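Local structure of hypothetical lipoprotein ymcC (2IN5) at residues V176-Q181 / E191-K196; R40-Q45 / V187-M192; L101-G106 / N148-E153; N83-E88 / L114-N119. The protein is an uncharacterised lipoprotein of the group 4 capsule GfcB/YjbF family, and so is probably linked to capsule polysaccharide production or export at the cell envelope. All coordinates share one frame; numbering follows the deposited sequence.

Interaction 1 (V176-Q181 / E191-K196); sequences VRQSRQ and EMTFLK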
loop_
_atom_site.group_PDB
_atom_site.type_symbol
_atom_site.label_atom_id
_atom_site.label_comp_id
_atom_site.label_asym_id
_atom_site.label_seq_id
_atom_site.Cartn_x
_atom_site.Cartn_y
_atom_site.Cartn_z
ATOM N N VAL A 176 -11.955 17.136 2.012
ATOM C CA VAL A 176 -11.207 18.096 2.814
ATOM C C VAL A 176 -10.088 18.607 1.897
ATOM O O VAL A 176 -9.372 17.813 1.290
ATOM C CB VAL A 176 -10.618 17.404 4.074
ATOM C CG1 VAL A 176 -9.613 18.314 4.783
ATOM C CG2 VAL A 176 -11.754 17.034 5.023
ATOM N N ARG A 177 -9.961 19.926 1.769
ATOM C CA ARG A 177 -8.940 20.501 0.902
ATOM C C ARG A 177 -7.778 21.070 1.690
ATOM O O ARG A 177 -6.721 21.375 1.140
ATOM C CB ARG A 177 -9.534 21.600 0.010
ATOM C CG ARG A 177 -10.526 21.113 -1.029
ATOM C CD ARG A 177 -9.947 20.022 -1.919
ATOM N NE ARG A 177 -8.799 20.449 -2.722
ATOM C CZ ARG A 177 -8.865 21.265 -3.770
ATOM N NH1 ARG A 177 -10.032 21.762 -4.165
ATOM N NH2 ARG A 177 -7.757 21.574 -4.429
ATOM N N GLN A 178 -7.981 21.227 2.986
ATOM C CA GLN A 178 -6.940 21.748 3.859
ATOM C C GLN A 178 -7.265 21.316 5.275
ATOM O O GLN A 178 -8.427 21.229 5.648
ATOM C CB GLN A 178 -6.874 23.279 3.784
ATOM C CG GLN A 178 -5.806 23.858 4.689
ATOM C CD GLN A 178 -5.581 25.345 4.493
ATOM O OE1 GLN A 178 -6.170 26.173 5.189
ATOM N NE2 GLN A 178 -4.731 25.693 3.534
ATOM N N SER A 179 -6.242 21.032 6.063
ATOM C CA SER A 179 -6.476 20.613 7.435
ATOM C C SER A 179 -5.334 21.028 8.347
ATOM O O SER A 179 -4.190 21.117 7.909
ATOM C CB SER A 179 -6.632 19.095 7.489
ATOM O OG SER A 179 -5.417 18.464 7.129
ATOM N N ARG A 180 -5.658 21.313 9.603
ATOM C CA ARG A 180 -4.653 21.660 10.594
ATOM C C ARG A 180 -4.955 20.785 11.803
ATOM O O ARG A 180 -6.055 20.853 12.357
ATOM C CB ARG A 180 -4.734 23.130 11.012
ATOM C CG ARG A 180 -4.676 24.133 9.863
ATOM C CD ARG A 180 -3.785 25.318 10.205
ATOM N NE ARG A 180 -4.004 25.803 11.564
ATOM C CZ ARG A 180 -5.082 26.471 11.971
ATOM N NH1 ARG A 180 -6.064 26.750 11.121
ATOM N NH2 ARG A 180 -5.180 26.857 13.239
ATOM N N GLN A 181 -3.987 19.964 12.209
ATOM C CA GLN A 181 -4.169 19.073 13.355
ATOM C C GLN A 181 -2.854 18.716 14.027
ATOM O O GLN A 181 -1.790 19.015 13.513
ATOM C CB GLN A 181 -4.874 17.785 12.909
ATOM C CG GLN A 181 -4.061 16.923 11.960
ATOM C CD GLN A 181 -4.927 15.969 11.156
ATOM O OE1 GLN A 181 -5.631 15.113 11.707
ATOM N NE2 GLN A 181 -4.888 16.120 9.840
ATOM N N GLU A 191 0.116 20.450 9.021
ATOM C CA GLU A 191 -0.697 21.235 8.091
ATOM C C GLU A 191 -0.677 20.538 6.745
ATOM O O GLU A 191 0.388 20.184 6.245
ATOM C CB GLU A 191 -0.129 22.650 7.933
ATOM C CG GLU A 191 -0.179 23.514 9.181
ATOM C CD GLU A 191 0.391 24.905 8.939
ATOM O OE1 GLU A 191 -0.076 25.587 7.996
ATOM O OE2 GLU A 191 1.305 25.322 9.693
HETATM N N MSE A 192 -1.852 20.339 6.161
HETATM C CA MSE A 192 -1.938 19.681 4.867
HETATM C C MSE A 192 -2.873 20.414 3.916
HETATM O O MSE A 192 -3.979 20.802 4.296
HETATM C CB MSE A 192 -2.419 18.244 5.037
HETATM C CG MSE A 192 -1.535 17.418 5.945
HETATM SE SE MSE A 192 -2.030 15.555 5.940
HETATM C CE MSE A 192 -3.399 15.677 7.300
ATOM N N THR A 193 -2.414 20.606 2.683
ATOM C CA THR A 193 -3.203 21.273 1.658
ATOM C C THR A 193 -3.272 20.326 0.465
ATOM O O THR A 193 -2.250 19.965 -0.115
ATOM C CB THR A 193 -2.573 22.629 1.237
ATOM O OG1 THR A 193 -2.537 23.510 2.367
ATOM C CG2 THR A 193 -3.404 23.292 0.143
ATOM N N PHE A 194 -4.484 19.909 0.118
ATOM C CA PHE A 194 -4.681 18.985 -0.987
ATOM C C PHE A 194 -4.932 19.749 -2.266
ATOM O O PHE A 194 -5.970 20.379 -2.429
ATOM C CB PHE A 194 -5.830 18.049 -0.645
ATOM C CG PHE A 194 -5.663 17.394 0.679
ATOM C CD1 PHE A 194 -5.923 18.093 1.846
ATOM C CD2 PHE A 194 -5.157 16.109 0.767
ATOM C CE1 PHE A 194 -5.676 17.524 3.090
ATOM C CE2 PHE A 194 -4.904 15.525 2.011
ATOM C CZ PHE A 194 -5.163 16.234 3.168
ATOM N N LEU A 195 -3.955 19.678 -3.165
ATOM C CA LEU A 195 -3.973 20.401 -4.422
ATOM C C LEU A 195 -4.924 19.955 -5.509
ATOM O O LEU A 195 -5.562 20.788 -6.152
ATOM C CB LEU A 195 -2.564 20.454 -5.014
ATOM C CG LEU A 195 -1.452 21.195 -4.260
ATOM C CD1 LEU A 195 -1.893 22.601 -3.867
ATOM C CD2 LEU A 195 -1.083 20.413 -3.038
ATOM N N LYS A 196 -5.016 18.656 -5.743
ATOM C CA LYS A 196 -5.897 18.195 -6.798
ATOM C C LYS A 196 -7.334 18.119 -6.319
ATOM O O LYS A 196 -7.661 17.365 -5.403
ATOM C CB LYS A 196 -5.427 16.848 -7.319
ATOM C CG LYS A 196 -6.294 16.287 -8.395
ATOM C CD LYS A 196 -5.629 15.091 -9.012
ATOM C CE LYS A 196 -6.588 14.430 -9.935
ATOM N NZ LYS A 196 -7.188 15.498 -10.768
#

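Interaction 2 (R40-Q45 / V187-M192); sequences RLNEGQ and VIPVEM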
loop_
_atom_site.group_PDB
_atom_site.type_symbol
_atom_site.label_atom_id
_atom_site.label_comp_id
_atom_site.label_asym_id
_atom_site.label_seq_id
_atom_site.Cartn_x
_atom_site.Cartn_y
_atom_site.Cartn_z
ATOM N N ARG A 40 3.243 20.344 5.992
ATOM C CA ARG A 40 3.985 21.248 6.850
ATOM C C ARG A 40 4.020 20.642 8.255
ATOM O O ARG A 40 2.980 20.426 8.873
ATOM C CB ARG A 40 3.313 22.623 6.872
ATOM C CG ARG A 40 3.959 23.625 7.819
ATOM C CD ARG A 40 4.601 24.775 7.072
ATOM N NE ARG A 40 3.637 25.470 6.223
ATOM C CZ ARG A 40 3.951 26.463 5.397
ATOM N NH1 ARG A 40 5.209 26.880 5.309
ATOM N NH2 ARG A 40 3.011 27.034 4.655
ATOM N N LEU A 41 5.216 20.344 8.748
ATOM C CA LEU A 41 5.362 19.774 10.077
ATOM C C LEU A 41 6.013 20.771 11.013
ATOM O O LEU A 41 7.009 21.406 10.664
ATOM C CB LEU A 41 6.206 18.505 10.034
ATOM C CG LEU A 41 5.571 17.352 9.270
ATOM C CD1 LEU A 41 6.582 16.240 9.090
ATOM C CD2 LEU A 41 4.349 16.861 10.016
ATOM N N ASN A 42 5.442 20.897 12.205
ATOM C CA ASN A 42 5.945 21.813 13.219
ATOM C C ASN A 42 6.152 23.214 12.679
ATOM O O ASN A 42 7.186 23.826 12.934
ATOM C CB ASN A 42 7.272 21.312 13.784
ATOM C CG ASN A 42 7.133 20.012 14.524
ATOM O OD1 ASN A 42 6.466 19.938 15.558
ATOM N ND2 ASN A 42 7.762 18.969 14.001
ATOM N N GLU A 43 5.178 23.724 11.934
ATOM C CA GLU A 43 5.290 25.068 11.380
ATOM C C GLU A 43 6.599 25.171 10.594
ATOM O O GLU A 43 7.122 26.264 10.377
ATOM C CB GLU A 43 5.302 26.108 12.509
ATOM C CG GLU A 43 4.197 25.974 13.562
ATOM C CD GLU A 43 2.887 26.633 13.157
ATOM O OE1 GLU A 43 1.933 26.613 13.972
ATOM O OE2 GLU A 43 2.802 27.174 12.031
ATOM N N GLY A 44 7.133 24.025 10.185
ATOM C CA GLY A 44 8.375 24.018 9.440
ATOM C C GLY A 44 8.208 24.450 7.998
ATOM O O GLY A 44 7.372 25.298 7.675
ATOM N N GLN A 45 9.005 23.848 7.126
ATOM C CA GLN A 45 8.973 24.172 5.713
ATOM C C GLN A 45 8.041 23.256 4.931
ATOM O O GLN A 45 7.983 22.056 5.168
ATOM C CB GLN A 45 10.388 24.089 5.138
ATOM C CG GLN A 45 10.482 24.526 3.694
ATOM C CD GLN A 45 10.107 25.986 3.503
ATOM O OE1 GLN A 45 9.800 26.415 2.388
ATOM N NE2 GLN A 45 10.140 26.760 4.589
ATOM N N VAL A 187 0.296 17.946 20.468
ATOM C CA VAL A 187 1.708 18.146 20.144
ATOM C C VAL A 187 2.005 17.816 18.677
ATOM O O VAL A 187 1.312 16.997 18.064
ATOM C CB VAL A 187 2.618 17.247 21.039
ATOM C CG1 VAL A 187 2.351 17.522 22.516
ATOM C CG2 VAL A 187 2.373 15.779 20.726
ATOM N N ILE A 188 3.041 18.456 18.135
ATOM C CA ILE A 188 3.489 18.268 16.755
ATOM C C ILE A 188 2.448 18.636 15.692
ATOM O O ILE A 188 1.870 17.768 15.030
ATOM C CB ILE A 188 3.956 16.830 16.509
ATOM C CG1 ILE A 188 5.036 16.460 17.523
ATOM C CG2 ILE A 188 4.530 16.706 15.098
ATOM C CD1 ILE A 188 5.504 15.018 17.426
ATOM N N PRO A 189 2.230 19.945 15.487
ATOM C CA PRO A 189 1.262 20.438 14.510
ATOM C C PRO A 189 1.559 20.018 13.083
ATOM O O PRO A 189 2.702 20.039 12.627
ATOM C CB PRO A 189 1.297 21.949 14.726
ATOM C CG PRO A 189 2.700 22.194 15.153
ATOM C CD PRO A 189 2.976 21.061 16.098
ATOM N N VAL A 190 0.497 19.627 12.393
ATOM C CA VAL A 190 0.582 19.170 11.024
ATOM C C VAL A 190 -0.374 19.982 10.164
ATOM O O VAL A 190 -1.530 20.192 10.535
ATOM C CB VAL A 190 0.202 17.678 10.935
ATOM C CG1 VAL A 190 0.281 17.194 9.500
ATOM C CG2 VAL A 190 1.116 16.862 11.827
ATOM N N GLU A 191 0.116 20.450 9.021
ATOM C CA GLU A 191 -0.697 21.235 8.091
ATOM C C GLU A 191 -0.677 20.538 6.745
ATOM O O GLU A 191 0.388 20.184 6.245
ATOM C CB GLU A 191 -0.129 22.650 7.933
ATOM C CG GLU A 191 -0.179 23.514 9.181
ATOM C CD GLU A 191 0.391 24.905 8.939
ATOM O OE1 GLU A 191 -0.076 25.587 7.996
ATOM O OE2 GLU A 191 1.305 25.322 9.693
HETATM N N MSE A 192 -1.852 20.339 6.161
HETATM C CA MSE A 192 -1.938 19.681 4.867
HETATM C C MSE A 192 -2.873 20.414 3.916
HETATM O O MSE A 192 -3.979 20.802 4.296
HETATM C CB MSE A 192 -2.419 18.244 5.037
HETATM C CG MSE A 192 -1.535 17.418 5.945
HETATM SE SE MSE A 192 -2.030 15.555 5.940
HETATM C CE MSE A 192 -3.399 15.677 7.300
HETATM O O HOH W 1 2.967 22.659 10.568
#

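Interaction 3 (L101-G106 / N148-E153); sequences LAIKDG and NVWQEE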
loop_
_atom_site.group_PDB
_atom_site.type_symbol
_atom_site.label_atom_id
_atom_site.label_comp_id
_atom_site.label_asym_id
_atom_site.label_seq_id
_atom_site.Cartn_x
_atom_site.Cartn_y
_atom_site.Cartn_z
ATOM N N LEU A 101 -19.766 15.939 4.515
ATOM C CA LEU A 101 -20.927 16.754 4.186
ATOM C C LEU A 101 -22.070 16.556 5.184
ATOM O O LEU A 101 -22.857 17.475 5.408
ATOM C CB LEU A 101 -21.408 16.457 2.766
ATOM C CG LEU A 101 -20.543 17.025 1.642
ATOM C CD1 LEU A 101 -21.189 16.680 0.317
ATOM C CD2 LEU A 101 -20.392 18.543 1.782
ATOM N N ALA A 102 -22.136 15.371 5.793
ATOM C CA ALA A 102 -23.180 15.037 6.762
ATOM C C ALA A 102 -22.811 15.372 8.193
ATOM O O ALA A 102 -23.450 14.902 9.131
ATOM C CB ALA A 102 -23.531 13.556 6.668
ATOM N N ILE A 103 -21.781 16.178 8.379
ATOM C CA ILE A 103 -21.389 16.531 9.727
ATOM C C ILE A 103 -22.355 17.565 10.280
ATOM O O ILE A 103 -22.558 18.617 9.671
ATOM C CB ILE A 103 -19.976 17.124 9.756
ATOM C CG1 ILE A 103 -18.973 16.093 9.244
ATOM C CG2 ILE A 103 -19.635 17.590 11.163
ATOM C CD1 ILE A 103 -17.556 16.587 9.247
ATOM N N LYS A 104 -22.955 17.265 11.428
ATOM C CA LYS A 104 -23.880 18.199 12.061
ATOM C C LYS A 104 -23.122 18.951 13.144
ATOM O O LYS A 104 -22.223 18.403 13.776
ATOM C CB LYS A 104 -25.072 17.464 12.694
ATOM C CG LYS A 104 -26.092 16.903 11.717
ATOM C CD LYS A 104 -27.308 16.358 12.464
ATOM C CE LYS A 104 -28.449 15.979 11.519
ATOM N NZ LYS A 104 -28.017 14.976 10.499
ATOM N N ASP A 105 -23.480 20.213 13.343
ATOM C CA ASP A 105 -22.839 21.038 14.358
ATOM C C ASP A 105 -23.025 20.344 15.703
ATOM O O ASP A 105 -24.148 20.107 16.141
ATOM C CB ASP A 105 -23.483 22.430 14.379
ATOM C CG ASP A 105 -22.656 23.448 15.136
ATOM O OD1 ASP A 105 -21.419 23.460 14.965
ATOM O OD2 ASP A 105 -23.239 24.256 15.889
ATOM N N GLY A 106 -21.914 20.005 16.343
ATOM C CA GLY A 106 -21.975 19.330 17.624
ATOM C C GLY A 106 -21.546 17.873 17.565
ATOM O O GLY A 106 -21.673 17.156 18.559
ATOM N N ASN A 148 -16.662 24.514 3.828
ATOM C CA ASN A 148 -17.384 24.655 5.080
ATOM C C ASN A 148 -16.223 24.535 6.060
ATOM O O ASN A 148 -15.461 23.572 6.003
ATOM C CB ASN A 148 -18.350 23.494 5.334
ATOM C CG ASN A 148 -19.524 23.486 4.382
ATOM O OD1 ASN A 148 -20.042 24.539 3.999
ATOM N ND2 ASN A 148 -19.965 22.292 4.006
ATOM N N VAL A 149 -16.073 25.510 6.943
ATOM C CA VAL A 149 -14.989 25.470 7.908
ATOM C C VAL A 149 -15.443 24.793 9.192
ATOM O O VAL A 149 -16.335 25.283 9.877
ATOM C CB VAL A 149 -14.483 26.887 8.250
ATOM C CG1 VAL A 149 -13.346 26.796 9.254
ATOM C CG2 VAL A 149 -14.026 27.598 6.985
ATOM N N TRP A 150 -14.832 23.659 9.511
ATOM C CA TRP A 150 -15.174 22.932 10.724
ATOM C C TRP A 150 -14.048 23.017 11.745
ATOM O O TRP A 150 -12.901 22.716 11.438
ATOM C CB TRP A 150 -15.444 21.474 10.392
ATOM C CG TRP A 150 -16.769 21.232 9.762
ATOM C CD1 TRP A 150 -17.021 20.943 8.450
ATOM C CD2 TRP A 150 -18.027 21.201 10.430
ATOM N NE1 TRP A 150 -18.365 20.724 8.262
ATOM C CE2 TRP A 150 -19.005 20.875 9.463
ATOM C CE3 TRP A 150 -18.424 21.415 11.756
ATOM C CZ2 TRP A 150 -20.358 20.754 9.784
ATOM C CZ3 TRP A 150 -19.765 21.298 12.073
ATOM C CH2 TRP A 150 -20.720 20.967 11.087
ATOM N N GLN A 151 -14.392 23.438 12.957
ATOM C CA GLN A 151 -13.438 23.556 14.050
ATOM C C GLN A 151 -13.652 22.421 15.044
ATOM O O GLN A 151 -14.685 22.373 15.711
ATOM C CB GLN A 151 -13.637 24.876 14.777
ATOM C CG GLN A 151 -13.379 26.077 13.910
ATOM C CD GLN A 151 -11.945 26.525 13.971
ATOM O OE1 GLN A 151 -11.033 25.705 14.086
ATOM N NE2 GLN A 151 -11.729 27.835 13.879
ATOM N N GLU A 152 -12.676 21.522 15.149
ATOM C CA GLU A 152 -12.753 20.393 16.066
ATOM C C GLU A 152 -12.068 20.704 17.393
ATOM O O GLU A 152 -10.839 20.847 17.458
ATOM C CB GLU A 152 -12.107 19.157 15.431
ATOM C CG GLU A 152 -11.974 17.953 16.361
ATOM C CD GLU A 152 -11.275 16.767 15.699
ATOM O OE1 GLU A 152 -10.138 16.942 15.203
ATOM O OE2 GLU A 152 -11.852 15.652 15.676
ATOM N N GLU A 153 -12.868 20.824 18.446
ATOM C CA GLU A 153 -12.339 21.091 19.783
ATOM C C GLU A 153 -11.973 19.746 20.409
ATOM O O GLU A 153 -12.844 18.931 20.713
ATOM C CB GLU A 153 -13.388 21.815 20.642
ATOM C CG GLU A 153 -13.800 23.190 20.099
ATOM C CD GLU A 153 -12.601 24.114 19.854
ATOM O OE1 GLU A 153 -11.787 24.306 20.793
ATOM O OE2 GLU A 153 -12.478 24.654 18.725
#

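Interaction 4 (N83-E88 / L114-N119); sequences NNNLLE and LWSEDN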
loop_
_atom_site.group_PDB
_atom_site.type_symbol
_atom_site.label_atom_id
_atom_site.label_comp_id
_atom_site.label_asym_id
_atom_site.label_seq_id
_atom_site.Cartn_x
_atom_site.Cartn_y
_atom_site.Cartn_z
ATOM N N ASN A 83 10.782 11.838 12.034
ATOM C CA ASN A 83 11.423 11.913 13.344
ATOM C C ASN A 83 10.496 11.292 14.380
ATOM O O ASN A 83 10.896 10.417 15.143
ATOM C CB ASN A 83 11.708 13.367 13.721
ATOM C CG ASN A 83 13.039 13.857 13.189
ATOM O OD1 ASN A 83 13.341 13.716 12.000
ATOM N ND2 ASN A 83 13.846 14.442 14.070
ATOM N N ASN A 84 9.255 11.766 14.399
ATOM C CA ASN A 84 8.245 11.268 15.318
ATOM C C ASN A 84 7.084 10.780 14.473
ATOM O O ASN A 84 6.687 11.448 13.516
ATOM C CB ASN A 84 7.790 12.374 16.266
ATOM C CG ASN A 84 8.916 12.886 17.132
ATOM O OD1 ASN A 84 9.811 12.131 17.506
ATOM N ND2 ASN A 84 8.872 14.165 17.473
ATOM N N ASN A 85 6.534 9.625 14.835
ATOM C CA ASN A 85 5.454 9.022 14.065
ATOM C C ASN A 85 4.155 8.752 14.804
ATOM O O ASN A 85 4.152 8.444 15.990
ATOM C CB ASN A 85 5.934 7.698 13.471
ATOM C CG ASN A 85 7.083 7.869 12.505
ATOM O OD1 ASN A 85 6.936 8.486 11.461
ATOM N ND2 ASN A 85 8.239 7.311 12.850
ATOM N N LEU A 86 3.042 8.873 14.093
ATOM C CA LEU A 86 1.755 8.563 14.685
ATOM C C LEU A 86 1.679 7.065 14.401
ATOM O O LEU A 86 1.819 6.642 13.253
ATOM C CB LEU A 86 0.637 9.335 13.971
ATOM C CG LEU A 86 -0.816 8.951 14.282
ATOM C CD1 LEU A 86 -1.154 9.151 15.750
ATOM C CD2 LEU A 86 -1.718 9.795 13.404
ATOM N N LEU A 87 1.477 6.260 15.434
ATOM C CA LEU A 87 1.461 4.821 15.229
ATOM C C LEU A 87 0.088 4.204 15.077
ATOM O O LEU A 87 -0.077 3.201 14.384
ATOM C CB LEU A 87 2.213 4.115 16.367
ATOM C CG LEU A 87 3.699 4.454 16.512
ATOM C CD1 LEU A 87 4.309 3.624 17.633
ATOM C CD2 LEU A 87 4.421 4.181 15.191
ATOM N N GLU A 88 -0.903 4.785 15.726
ATOM C CA GLU A 88 -2.226 4.223 15.613
ATOM C C GLU A 88 -3.273 5.189 16.072
ATOM O O GLU A 88 -3.009 6.078 16.875
ATOM C CB GLU A 88 -2.364 2.935 16.443
ATOM C CG GLU A 88 -3.685 2.213 16.165
ATOM C CD GLU A 88 -4.059 1.082 17.148
ATOM O OE1 GLU A 88 -4.929 0.265 16.765
ATOM O OE2 GLU A 88 -3.530 1.007 18.282
ATOM N N LEU A 114 -1.719 6.516 19.453
ATOM C CA LEU A 114 -0.432 6.003 19.896
ATOM C C LEU A 114 0.623 6.642 19.020
ATOM O O LEU A 114 0.593 6.472 17.807
ATOM C CB LEU A 114 -0.378 4.485 19.715
ATOM C CG LEU A 114 0.927 3.770 20.093
ATOM C CD1 LEU A 114 1.250 3.976 21.561
ATOM C CD2 LEU A 114 0.788 2.308 19.770
ATOM N N TRP A 115 1.557 7.373 19.609
ATOM C CA TRP A 115 2.588 7.998 18.794
ATOM C C TRP A 115 3.962 7.944 19.475
ATOM O O TRP A 115 4.052 7.830 20.697
ATOM C CB TRP A 115 2.174 9.439 18.489
ATOM C CG TRP A 115 2.421 10.424 19.586
ATOM C CD1 TRP A 115 3.474 11.285 19.681
ATOM C CD2 TRP A 115 1.607 10.656 20.744
ATOM N NE1 TRP A 115 3.370 12.041 20.826
ATOM C CE2 TRP A 115 2.233 11.679 21.496
ATOM C CE3 TRP A 115 0.408 10.103 21.220
ATOM C CZ2 TRP A 115 1.708 12.159 22.690
ATOM C CZ3 TRP A 115 -0.118 10.577 22.408
ATOM C CH2 TRP A 115 0.533 11.598 23.133
ATOM N N SER A 116 5.031 8.002 18.691
ATOM C CA SER A 116 6.363 7.973 19.274
ATOM C C SER A 116 6.926 9.384 19.374
ATOM O O SER A 116 6.718 10.213 18.494
ATOM C CB SER A 116 7.300 7.091 18.450
ATOM O OG SER A 116 7.555 7.625 17.172
ATOM N N GLU A 117 7.633 9.652 20.462
ATOM C CA GLU A 117 8.229 10.956 20.696
ATOM C C GLU A 117 9.638 10.728 21.253
ATOM O O GLU A 117 9.802 10.331 22.408
ATOM C CB GLU A 117 7.360 11.733 21.688
ATOM C CG GLU A 117 7.640 13.224 21.767
ATOM C CD GLU A 117 6.452 13.999 22.307
ATOM O OE1 GLU A 117 6.565 15.234 22.484
ATOM O OE2 GLU A 117 5.398 13.372 22.547
ATOM N N ASP A 118 10.644 10.977 20.417
ATOM C CA ASP A 118 12.044 10.772 20.788
ATOM C C ASP A 118 12.246 9.282 21.040
ATOM O O ASP A 118 12.894 8.877 22.005
ATOM C CB ASP A 118 12.403 11.577 22.044
ATOM C CG ASP A 118 12.381 13.081 21.802
ATOM O OD1 ASP A 118 12.463 13.846 22.785
ATOM O OD2 ASP A 118 12.284 13.501 20.631
ATOM N N ASN A 119 11.673 8.477 20.150
ATOM C CA ASN A 119 11.731 7.021 20.220
ATOM C C ASN A 119 11.090 6.442 21.475
ATOM O O ASN A 119 11.333 5.292 21.834
ATOM C CB ASN A 119 13.171 6.535 20.101
ATOM C CG ASN A 119 13.794 6.931 18.796
ATOM O OD1 ASN A 119 14.465 7.959 18.705
ATOM N ND2 ASN A 119 13.555 6.133 17.762
HETATM O O HOH W 2 10.259 9.289 17.676
HETATM O O HOH W 3 13.215 10.878 17.678
HETATM O O HOH W 4 8.415 5.514 15.403
#

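Interaction 1 (V176-Q181 / E191-K196)
The guanidinium of Arg-177 turns an edge to the segment 191-196: Phe-194 O and Leu-195 O lie near its plane, while the carbonyl carbon of Lys-196 sits over one face. The Phe-194 ring also meets its neighbour edge-on, with Arg-177 O, Gln-178 N and Ser-179 OG close to the ring plane. These groups belong to a beta hairpin whose strands run antiparallel at 172°.

Arg-177 grips Phe-194 O side-on with two nitrogens, NE at 2.8 Å and NH2 at 2.9 Å from that one oxygen. The NH2 bond arrives on a lone pair, whereas NE is tilted from the carbonyl plane. Arginine suits this place because its chain, bent at chi2 and chi3, brings two donors back to one backbone oxygen; on its other side the Arg-177 backbone bonds to Trp-168 of strand 161-170.

Further along, Ser-179 and Met-192 form a hydrogen-bonded pair, with Met-192 N 3.0 Å from Ser-179 O. On their face the small serine makes room for the long Met-192 (selenomethionine), whose CE approaches Ser-179 OG to 3.4 Å; that hydroxyl also has a weak bond to Gly-74 O. On the other face, Arg-180 CD runs beside Glu-191 CG without a salt bridge. There too Gln-178 and Thr-193 lie side by side. CG of Gln-178 is anti to the backbone N (chi1 180°) and the chain runs on extended; its NE2 makes a weak 3.3 Å bond to Thr-193 OG1.

Interaction 2 (R40-Q45 / V187-M192)
Arg-40 and Glu-191 are joined by two backbone hydrogen bonds, Arg-40 N to Glu-191 O and Glu-191 N to Arg-40 O, each 2.9 Å long. A third runs from Asn-42 N to Pro-189 O; proline has no N-H to give, and here its carbonyl does the pairing. One water accepts from Glu-43 N at 2.8 Å and can donate weakly to Arg-40 O and also to Glu-191 OE2, though more acceptors lie in reach than it has protons.

Glu-43 OE2 comes within 3.3 Å of Glu-191 OE2, two acceptors of like charge, which may raise the proton affinity of one of them. Arg-40 may partly offset this: its chain lies beside that of Glu-191, CG near OE2, and its NE stands 4.1 Å from Glu-191 OE1, near but beyond a salt bridge. An alanine in place of Arg-40 would probably leave the Glu-191 carboxylate, already close to that of Glu-43, without this nearby positive charge.

Beyond the antiparallel pair, Leu-41 to Gly-44 make a type I' beta turn. Asn-42 and Glu-43 both have positive phi, a conformation asparagine tolerates well.

The packing is apolar on the Leu-41 face, where Leu-41 CD2 meets Val-190 CG2 at 3.7 Å, the two branched side chains pointing the same way. Around the turn, Asn-42 crosses Pro-189 at about a right angle, its OD1 3.7 Å from Pro-189 CD and 3.8 Å from Ile-188 CG2.

Interaction 3 (L101-G106 / N148-E153)
Ile-103 rests on the indole of Trp-150, and around this pair the contact is tight. Here a loop covers a strand: the irregular segment 101-106, which leads into strand 108-117, folds over a large aromatic side chain projecting from strand 143-156. Ile-103 CG2 makes a CH-pi contact with the six-membered ring, 3.5 Å from its centroid and 13° off the normal. CG2, anti to the backbone N, is the branch that lies over the ring; the two side chains run past one another in opposite senses. A beta-branched residue suits this spot because its extra methyl, CG2, covers the ring; CB follows at 3.7 Å from Trp-150 CZ2. The loop backbone closes in as well, with Ile-103 O 3.1 Å from Trp-150 CZ2. Phe-132 of strand 120-140 adds an edge-to-face contact to the same indole, which is largely buried.

The flanks are looser and face solvent. No hydrogen bond joins the two segments, and at the far end Leu-101 CD2 only approaches Asn-148 ND2, at 4.4 Å. The Lys-104 side chain starts off away from the strand.

At the rim of the indole, Asp-105 places N and CA near the ring plane, N 3.6 Å from Trp-150 CH2. Its OD1 passes 4.0 Å from Trp-150 CZ3 and accepts a hydrogen bond from Phe-132 N.

Interaction 4 (N83-E88 / L114-N119)
Leu-114 O takes backbone hydrogen bonds from both Leu-87 N and Glu-88 N, the mark of a classic beta bulge between these antiparallel strands. The Leu-87 N bond is modelled improbably short, so its exact length is doubtful. Glu-88 N is 3.1 Å away and on a lone pair; Leu-114 N returns a bond to Glu-88 O, and Ser-116 N reaches Asn-85 O at 2.9 Å.

Side chains extend this pairing past the strand. Asn-84 OD1 accepts from Asp-118 N at 3.2 Å, the N-H pointing almost straight at it (176°) from above the amide plane. Ser-116 OG, short enough to lie beside the backbone, accepts from Asn-85 N at 3.2 Å. An alanine at Asn-84 would probably leave Asp-118 N without this amide oxygen and the turn freer to shift.

Water joins the loops: one molecule accepts from Asn-119 N and can donate to Asn-83 O; another accepts from Asn-85 ND2 and lies 2.9 Å from Ser-116 OG, while Asn-85 OD1 bonds to Leu-82 N.

Apolar contacts are few: Leu-87 CB meets Leu-114 CG at 4.0 Å, and Leu-86 CD1 approaches Trp-115 CB at 4.3 Å.

The chemistry thus changes along the contact, leucines packing where the strands pair and polar side chains and water continuing the link into the turn.

In the fold
Strand 189-194 is common to interactions 1 and 2, pairing with 176-182 on one side and 36-41 on the other; their centres lie 12 Å apart. Interaction 2 joins distant parts of the chain, and the other first segments, 83-88, 101-106 and 176-181, all fall within the loop it closes. Interactions 3 and 4 interleave along the chain, yet their centres are 27 Å apart. Interaction 4 touches interaction 2, where Ile-188 packs on Asn-84 and Val-187 on Trp-115; interaction 3 stands apart, about 6 Å from interaction 1 at the nearest atoms. Three contacts are thus antiparallel strand pairings, while interaction 3 lays a loop over a strand of the same mostly beta fold.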